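Local structure of cytosine-specific methyltransferase (Escherichia coli O157:H7 EDL933, 3G7U) at residues M70-I75 with S108-L113; Q98-F103 with N133-L138. The protein probably methylates cytosine at carbon 5 in DNA, using S-adenosyl-L-methionine as methyl donor. One frame throughout, in Å; residues are numbered along the deposited sequence. Where two conformers were deposited one is given.

How the contacts relate
Helix 94-110 runs through both contacts, so they show how one helix of a Rossmann-like domain is fitted both to the sheet and to a neighbouring helix. In contact 1 its C-terminal end and the turn beyond it pack on the chain leading into strand 74-77 and on the strand's first residues; in contact 2 an earlier part of it lies beside helix 129-140. The centres are 16 Å apart, but the contacts touch: S108 OG is 3.2 Å from L138 O, a probable hydrogen bond, and I75 CG2 packs 4.0 Å from F103 CE1. Contact 1 is remote from the predicted catalytic C81, whereas in contact 2 the Y100 side chain comes within about 5 Å of that of C81.

Contact 1 (M70-I75 with S108-L113); sequences MPIDGI and SELQPL
The CD1 methyl of I75 fits against both L110 and P112, so one branch tip reaches the helix end and the turn that follows it. CD1 stands anti to CA (chi2 167°), extending the side chain toward the helix end, and it lies 3.7 Å from L110 CD1, the two side chains crossing at about a right angle. On the proline it meets the ring, with P112 CG 3.8 Å from I75 CD1. The other leucine branch serves a different partner: L110 CD2 packs 3.8 Å from I72 CD1. The arrangement belongs to a beta-alpha-beta crossover, in which strand 74-77 is followed by helix 94-110 and then by the neighbouring parallel strand 114-119, paired through backbone bonds of D73 and I75 to F114. Between helix and strand the chain must turn, and Q111 does so with a positive phi of 50°. Its side chain folds back on the helix end, where Q111 NE2 donates to a lone pair of S108 O at 2.7 Å, nearly straight at 166°; the same amide also reaches D142. The turn brings P112 CA to 3.3 Å from I72 O in a CA-H...O contact. Beyond it, D73 and L113 lie side by side and point the same way, with D73 OD1 3.6 Å from L113 CD1, while D73 OD2 accepts from the backbone of N4.

Contact 2 (Q98-F103 with N133-L138); sequences QLYMHF and NKAFNL
Two neighbouring helices of the Rossmann-like methyltransferase fold, 94-110 and 129-140, meet where M101 and Y100 of the first face K134, A135 and L138 of the second. Their short segments run nearly parallel, 16° apart, with the axes approaching to 9.6 Å. M101 carries most of the contact. Its chain is bent at both chi2 (-57°) and chi3 (-39°), the second bend setting the terminal methyl among K134, A135 and L138. The sulfur lies beside the alanine, M101 SD being 3.9 Å from A135 CB. Further out, M101 CE touches L138 CD1 at 3.6 Å, the two side chains crossing obliquely, and it is also 3.7 Å from the backbone nitrogen A135 N. K134, an exposed residue, lies alongside the methionine: the aliphatic part of its chain runs past the sulfur and methyl, then bends at the last torsion, with K134 NZ 3.9 Å from M101 CE. Strand 114-119 links the two helices in the sequence, and Y100 also packs on N119 of that strand. The Y100 ring meets A135 obliquely, CE2 of Y100 standing 3.8 Å from A135 CB. Beyond the ring, Y100 OH is hydrogen-bonded to a glycerol, probably from the crystallisation liquor, while the side chain also touches P79 near the predicted catalytic C81.

Contact 1 (M70-I75 with S108-L113)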
ATOM      1  N   MET A  70       5.170   9.118 -24.219  1.00 34.85           N
ATOM      2  CA  MET A  70       4.848   7.933 -23.413  1.00 34.83           C
ATOM      3  C   MET A  70       3.351   7.632 -23.448  1.00 32.08           C
ATOM      4  O   MET A  70       2.532   8.498 -23.134  1.00 35.56           O
ATOM      5  CB  MET A  70       5.293   8.146 -21.954  1.00 35.33           C
ATOM      6  CG  MET A  70       4.984   7.004 -20.993  1.00 35.42           C
ATOM      7  SD  MET A  70       6.124   5.645 -21.259  1.00 33.79           S
ATOM      8  CE  MET A  70       7.742   6.347 -20.909  1.00 37.15           C
ATOM      9  N   PRO A  71       2.991   6.420 -23.899  1.00 34.60           N
ATOM     10  CA  PRO A  71       1.600   5.976 -23.819  1.00 35.98           C
ATOM     11  C   PRO A  71       1.305   5.720 -22.341  1.00 32.00           C
ATOM     12  O   PRO A  71       2.050   4.999 -21.679  1.00 33.74           O
ATOM     13  CB  PRO A  71       1.581   4.651 -24.602  1.00 35.95           C
ATOM     14  CG  PRO A  71       2.916   4.513 -25.232  1.00 37.65           C
ATOM     15  CD  PRO A  71       3.870   5.393 -24.479  1.00 39.60           C
ATOM     16  N   ILE A  72       0.289   6.385 -21.827  1.00 30.99           N
ATOM     17  CA  ILE A  72      -0.103   6.160 -20.439  1.00 30.12           C
ATOM     18  C   ILE A  72      -1.293   5.233 -20.476  1.00 30.39           C
ATOM     19  O   ILE A  72      -2.405   5.649 -20.754  1.00 34.58           O
ATOM     20  CB  ILE A  72      -0.325   7.499 -19.693  1.00 31.04           C
ATOM     21  CG1 ILE A  72       1.015   8.245 -19.606  1.00 32.61           C
ATOM     22  CG2 ILE A  72      -0.852   7.258 -18.261  1.00 32.55           C
ATOM     23  CD1 ILE A  72       0.872   9.770 -19.659  1.00 42.23           C
ATOM     24  N   ASP A  73      -1.031   3.949 -20.238  1.00 28.19           N
ATOM     25  CA  ASP A  73      -2.062   2.940 -20.334  1.00 26.85           C
ATOM     26  C   ASP A  73      -2.945   2.940 -19.104  1.00 26.86           C
ATOM     27  O   ASP A  73      -4.158   2.778 -19.211  1.00 26.88           O
ATOM     28  CB  ASP A  73      -1.426   1.589 -20.598  1.00 29.54           C
ATOM     29  CG  ASP A  73      -0.603   1.615 -21.857  1.00 32.91           C
ATOM     30  OD1 ASP A  73      -1.183   1.974 -22.914  1.00 34.54           O
ATOM     31  OD2 ASP A  73       0.615   1.362 -21.785  1.00 28.66           O
ATOM     32  N   GLY A  74      -2.364   3.213 -17.942  1.00 23.66           N
ATOM     33  CA  GLY A  74      -3.206   3.286 -16.737  1.00 19.43           C
ATOM     34  C   GLY A  74      -2.851   4.454 -15.849  1.00 23.02           C
ATOM     35  O   GLY A  74      -1.684   4.777 -15.743  1.00 23.74           O
ATOM     36  N   ILE A  75      -3.848   5.121 -15.254  1.00 20.08           N
ATOM     37  CA  ILE A  75      -3.590   6.074 -14.167  1.00 16.81           C
ATOM     38  C   ILE A  75      -4.163   5.443 -12.875  1.00 20.41           C
ATOM     39  O   ILE A  75      -5.371   5.125 -12.830  1.00 19.50           O
ATOM     40  CB  ILE A  75      -4.235   7.414 -14.446  1.00 19.19           C
ATOM     41  CG1 ILE A  75      -3.425   8.125 -15.549  1.00 18.44           C
ATOM     42  CG2 ILE A  75      -4.227   8.362 -13.218  1.00 20.42           C
ATOM     43  CD1 ILE A  75      -4.161   9.321 -16.103  1.00 24.20           C
ATOM     44  N   SER A 108      -9.232  12.381 -17.339  1.00 27.92           N
ATOM     45  CA  SER A 108     -10.028  12.881 -18.445  1.00 32.29           C
ATOM     46  C   SER A 108      -9.094  13.462 -19.525  1.00 31.72           C
ATOM     47  O   SER A 108      -9.246  13.170 -20.712  1.00 31.70           O
ATOM     48  CB  SER A 108     -10.943  13.980 -17.929  1.00 32.03           C
ATOM     49  OG  SER A 108     -11.794  14.401 -18.979  1.00 45.30           O
ATOM     50  N   GLU A 109      -8.108  14.241 -19.073  1.00 28.02           N
ATOM     51  CA  GLU A 109      -7.140  14.899 -19.968  1.00 27.59           C
ATOM     52  C   GLU A 109      -6.197  13.892 -20.616  1.00 30.49           C
ATOM     53  O   GLU A 109      -5.837  14.012 -21.794  1.00 28.55           O
ATOM     54  CB  GLU A 109      -6.343  15.945 -19.183  1.00 25.23           C
ATOM     55  CG  GLU A 109      -7.134  17.176 -18.699  1.00 27.46           C
ATOM     56  CD  GLU A 109      -6.253  18.114 -17.926  1.00 28.44           C
ATOM     57  OE1 GLU A 109      -5.056  17.777 -17.820  1.00 32.51           O
ATOM     58  OE2 GLU A 109      -6.707  19.183 -17.455  1.00 32.63           O
ATOM     59  N   LEU A 110      -5.757  12.888 -19.856  1.00 25.13           N
ATOM     60  CA  LEU A 110      -4.790  11.940 -20.386  1.00 26.81           C
ATOM     61  C   LEU A 110      -5.368  10.761 -21.133  1.00 30.10           C
ATOM     62  O   LEU A 110      -4.648  10.113 -21.900  1.00 28.02           O
ATOM     63  CB  LEU A 110      -3.822  11.443 -19.311  1.00 25.81           C
ATOM     64  CG  LEU A 110      -2.763  12.452 -18.827  1.00 25.13           C
ATOM     65  CD1 LEU A 110      -2.137  12.048 -17.489  1.00 30.22           C
ATOM     66  CD2 LEU A 110      -1.680  12.578 -19.909  1.00 29.35           C
ATOM     67  N   GLN A 111      -6.646  10.472 -20.907  1.00 28.55           N
ATOM     68  CA  GLN A 111      -7.310   9.337 -21.580  1.00 29.22           C
ATOM     69  C   GLN A 111      -6.563   7.991 -21.516  1.00 27.85           C
ATOM     70  O   GLN A 111      -6.317   7.381 -22.550  1.00 23.89           O
ATOM     71  CB  GLN A 111      -7.666   9.698 -23.060  1.00 29.07           C
ATOM     72  CG  GLN A 111      -8.602  10.893 -23.177  1.00 32.99           C
ATOM     73  CD  GLN A 111     -10.038  10.511 -22.877  1.00 36.48           C
ATOM     74  OE1 GLN A 111     -10.535   9.526 -23.415  1.00 42.05           O
ATOM     75  NE2 GLN A 111     -10.709  11.284 -22.026  1.00 32.15           N
ATOM     76  N   PRO A 112      -6.226   7.493 -20.297  1.00 22.14           N
ATOM     77  CA  PRO A 112      -5.598   6.190 -20.251  1.00 21.23           C
ATOM     78  C   PRO A 112      -6.578   5.069 -20.633  1.00 18.54           C
ATOM     79  O   PRO A 112      -7.792   5.306 -20.613  1.00 27.96           O
ATOM     80  CB  PRO A 112      -5.271   6.033 -18.751  1.00 21.42           C
ATOM     81  CG  PRO A 112      -6.306   6.868 -18.054  1.00 22.36           C
ATOM     82  CD  PRO A 112      -6.405   8.073 -18.949  1.00 24.29           C
ATOM     83  N   LEU A 113      -6.053   3.877 -20.919  1.00 22.62           N
ATOM     84  CA  LEU A 113      -6.904   2.694 -21.149  1.00 23.84           C
ATOM     85  C   LEU A 113      -7.751   2.389 -19.913  1.00 28.35           C
ATOM     86  O   LEU A 113      -8.875   1.949 -20.032  1.00 25.49           O
ATOM     87  CB  LEU A 113      -6.060   1.475 -21.505  1.00 27.27           C
ATOM     88  CG  LEU A 113      -5.204   1.639 -22.782  1.00 29.00           C
ATOM     89  CD1 LEU A 113      -4.443   0.371 -23.072  1.00 29.75           C
ATOM     90  CD2 LEU A 113      -6.045   2.128 -23.995  1.00 32.28           C
TER

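Contact 2 (Q98-F103 with N133-L138)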
ATOM      1  N   GLN A  98     -10.618  19.308  -3.467  1.00 34.18           N
ATOM      2  CA  GLN A  98     -10.067  19.802  -4.727  1.00 33.98           C
ATOM      3  C   GLN A  98      -9.129  18.782  -5.338  1.00 32.77           C
ATOM      4  O   GLN A  98      -9.250  18.481  -6.519  1.00 34.98           O
ATOM      5  CB  GLN A  98      -9.367  21.149  -4.554  1.00 38.23           C
ATOM      6  CG  GLN A  98     -10.345  22.335  -4.603  1.00 51.61           C
ATOM      7  CD  GLN A  98      -9.885  23.521  -3.763  1.00 57.86           C
ATOM      8  OE1 GLN A  98      -9.163  23.360  -2.774  1.00 64.84           O
ATOM      9  NE2 GLN A  98     -10.315  24.722  -4.148  1.00 60.58           N
ATOM     10  N   LEU A  99      -8.229  18.213  -4.545  1.00 29.17           N
ATOM     11  CA  LEU A  99      -7.304  17.188  -5.082  1.00 27.39           C
ATOM     12  C   LEU A  99      -7.991  15.950  -5.660  1.00 29.80           C
ATOM     13  O   LEU A  99      -7.516  15.344  -6.641  1.00 27.74           O
ATOM     14  CB  LEU A  99      -6.244  16.790  -4.040  1.00 27.55           C
ATOM     15  CG  LEU A  99      -5.258  17.904  -3.657  1.00 31.98           C
ATOM     16  CD1 LEU A  99      -4.468  17.521  -2.428  1.00 35.12           C
ATOM     17  CD2 LEU A  99      -4.339  18.286  -4.810  1.00 29.42           C
ATOM     18  N   TYR A 100      -9.106  15.560  -5.039  1.00 27.26           N
ATOM     19  CA  TYR A 100      -9.941  14.473  -5.543  1.00 28.57           C
ATOM     20  C   TYR A 100     -10.344  14.704  -6.987  1.00 26.79           C
ATOM     21  O   TYR A 100     -10.219  13.818  -7.833  1.00 28.41           O
ATOM     22  CB  TYR A 100     -11.213  14.353  -4.673  1.00 28.65           C
ATOM     23  CG  TYR A 100     -12.069  13.157  -5.018  1.00 30.67           C
ATOM     24  CD1 TYR A 100     -11.774  11.902  -4.492  1.00 29.67           C
ATOM     25  CD2 TYR A 100     -13.173  13.270  -5.872  1.00 34.39           C
ATOM     26  CE1 TYR A 100     -12.518  10.793  -4.811  1.00 30.97           C
ATOM     27  CE2 TYR A 100     -13.942  12.130  -6.201  1.00 31.63           C
ATOM     28  CZ  TYR A 100     -13.599  10.902  -5.643  1.00 33.35           C
ATOM     29  OH  TYR A 100     -14.311   9.759  -5.923  1.00 34.83           O
ATOM     30  N   MET A 101     -10.854  15.913  -7.241  1.00 29.00           N
ATOM     31  CA  MET A 101     -11.316  16.307  -8.568  1.00 30.54           C
ATOM     32  C   MET A 101     -10.181  16.393  -9.594  1.00 28.15           C
ATOM     33  O   MET A 101     -10.398  16.090 -10.768  1.00 28.11           O
ATOM     34  CB  MET A 101     -12.030  17.655  -8.491  1.00 28.77           C
ATOM     35  CG  MET A 101     -13.458  17.626  -7.883  1.00 40.76           C
ATOM     36  SD  MET A 101     -14.625  16.522  -8.719  1.00 42.04           S
ATOM     37  CE  MET A 101     -14.253  16.713 -10.473  1.00 33.97           C
ATOM     38  N   HIS A 102      -8.980  16.771  -9.139  1.00 28.19           N
ATOM     39  CA  HIS A 102      -7.780  16.832 -10.019  1.00 24.98           C
ATOM     40  C   HIS A 102      -7.331  15.473 -10.491  1.00 25.14           C
ATOM     41  O   HIS A 102      -6.814  15.340 -11.604  1.00 24.60           O
ATOM     42  CB  HIS A 102      -6.611  17.523  -9.305  1.00 23.70           C
ATOM     43  CG  HIS A 102      -6.789  18.997  -9.135  1.00 26.93           C
ATOM     44  ND1 HIS A 102      -6.999  19.846 -10.196  1.00 32.97           N
ATOM     45  CD2 HIS A 102      -6.809  19.770  -8.023  1.00 31.39           C
ATOM     46  CE1 HIS A 102      -7.122  21.082  -9.747  1.00 32.08           C
ATOM     47  NE2 HIS A 102      -7.027  21.063  -8.431  1.00 31.88           N
ATOM     48  N   PHE A 103      -7.497  14.444  -9.652  1.00 23.33           N
ATOM     49  CA  PHE A 103      -7.219  13.080 -10.092  1.00 23.97           C
ATOM     50  C   PHE A 103      -8.044  12.782 -11.336  1.00 23.05           C
ATOM     51  O   PHE A 103      -7.537  12.258 -12.345  1.00 23.21           O
ATOM     52  CB  PHE A 103      -7.538  12.017  -8.994  1.00 22.37           C
ATOM     53  CG  PHE A 103      -7.254  10.585  -9.400  1.00 19.17           C
ATOM     54  CD1 PHE A 103      -6.008  10.036  -9.178  1.00 24.87           C
ATOM     55  CD2 PHE A 103      -8.263   9.762  -9.937  1.00 18.69           C
ATOM     56  CE1 PHE A 103      -5.754   8.733  -9.540  1.00 20.60           C
ATOM     57  CE2 PHE A 103      -8.016   8.472 -10.306  1.00 18.93           C
ATOM     58  CZ  PHE A 103      -6.773   7.942 -10.104  1.00 22.45           C
ATOM     59  N   ASN A 133     -20.170  12.813  -8.059  1.00 38.25           N
ATOM     60  CA  ASN A 133     -20.960  12.886  -9.283  0.50 41.56           C
ATOM     61  C   ASN A 133     -20.220  13.738 -10.336  1.00 42.08           C
ATOM     62  O   ASN A 133     -20.133  13.326 -11.496  1.00 44.61           O
ATOM     63  CB  ASN A 133     -22.403  13.389  -9.027  0.50 39.35           C
ATOM     64  CG  ASN A 133     -23.318  12.324  -8.355  0.50 40.04           C
ATOM     65  OD1 ASN A 133     -24.442  12.633  -7.951  0.50 38.27           O
ATOM     66  ND2 ASN A 133     -22.835  11.085  -8.236  0.50 32.19           N
ATOM     67  N   LYS A 134     -19.671  14.879  -9.909  1.00 41.64           N
ATOM     68  CA  LYS A 134     -18.858  15.769 -10.742  1.00 45.76           C
ATOM     69  C   LYS A 134     -17.632  15.048 -11.344  1.00 45.67           C
ATOM     70  O   LYS A 134     -17.305  15.235 -12.522  1.00 43.02           O
ATOM     71  CB  LYS A 134     -18.437  17.007  -9.935  1.00 45.47           C
ATOM     72  CG  LYS A 134     -17.993  18.194 -10.768  1.00 50.63           C
ATOM     73  CD  LYS A 134     -17.468  19.314  -9.869  1.00 53.57           C
ATOM     74  CE  LYS A 134     -16.906  20.502 -10.680  1.00 60.77           C
ATOM     75  NZ  LYS A 134     -15.500  20.305 -11.183  1.00 61.59           N
ATOM     76  N   ALA A 135     -16.994  14.194 -10.544  1.00 41.97           N
ATOM     77  CA  ALA A 135     -15.888  13.350 -10.997  1.00 42.43           C
ATOM     78  C   ALA A 135     -16.307  12.214 -11.942  1.00 44.71           C
ATOM     79  O   ALA A 135     -15.586  11.904 -12.899  1.00 42.45           O
ATOM     80  CB  ALA A 135     -15.153  12.796  -9.794  1.00 43.38           C
ATOM     81  N   PHE A 136     -17.456  11.588 -11.661  1.00 43.70           N
ATOM     82  CA  PHE A 136     -18.057  10.553 -12.512  1.00 47.07           C
ATOM     83  C   PHE A 136     -18.341  11.179 -13.880  1.00 47.10           C
ATOM     84  O   PHE A 136     -18.071  10.562 -14.900  1.00 47.15           O
ATOM     85  CB  PHE A 136     -19.370  10.065 -11.875  1.00 51.24           C
ATOM     86  CG  PHE A 136     -19.946   8.762 -12.453  1.00 55.54           C
ATOM     87  CD1 PHE A 136     -20.707   8.763 -13.620  1.00 56.64           C
ATOM     88  CD2 PHE A 136     -19.813   7.551 -11.751  1.00 60.90           C
ATOM     89  CE1 PHE A 136     -21.272   7.578 -14.120  1.00 60.05           C
ATOM     90  CE2 PHE A 136     -20.380   6.352 -12.232  1.00 60.63           C
ATOM     91  CZ  PHE A 136     -21.110   6.366 -13.422  1.00 61.18           C
ATOM     92  N   ASN A 137     -18.856  12.409 -13.874  1.00 45.99           N
ATOM     93  CA  ASN A 137     -19.169  13.152 -15.095  1.00 49.52           C
ATOM     94  C   ASN A 137     -17.984  13.414 -16.005  1.00 46.62           C
ATOM     95  O   ASN A 137     -18.148  13.439 -17.221  1.00 50.98           O
ATOM     96  CB  ASN A 137     -19.795  14.511 -14.762  1.00 52.00           C
ATOM     97  CG  ASN A 137     -21.230  14.406 -14.300  1.00 56.76           C
ATOM     98  OD1 ASN A 137     -21.883  13.371 -14.467  1.00 58.69           O
ATOM     99  ND2 ASN A 137     -21.730  15.484 -13.701  1.00 60.30           N
ATOM    100  N   LEU A 138     -16.811  13.640 -15.418  1.00 42.45           N
ATOM    101  CA  LEU A 138     -15.602  13.966 -16.172  1.00 37.90           C
ATOM    102  C   LEU A 138     -15.151  12.780 -16.960  1.00 38.58           C
ATOM    103  O   LEU A 138     -14.472  12.917 -18.001  1.00 38.28           O
ATOM    104  CB  LEU A 138     -14.462  14.393 -15.250  1.00 37.52           C
ATOM    105  CG  LEU A 138     -14.418  15.834 -14.781  1.00 42.10           C
ATOM    106  CD1 LEU A 138     -13.239  16.044 -13.857  1.00 42.76           C
ATOM    107  CD2 LEU A 138     -14.330  16.767 -15.977  1.00 42.85           C
TER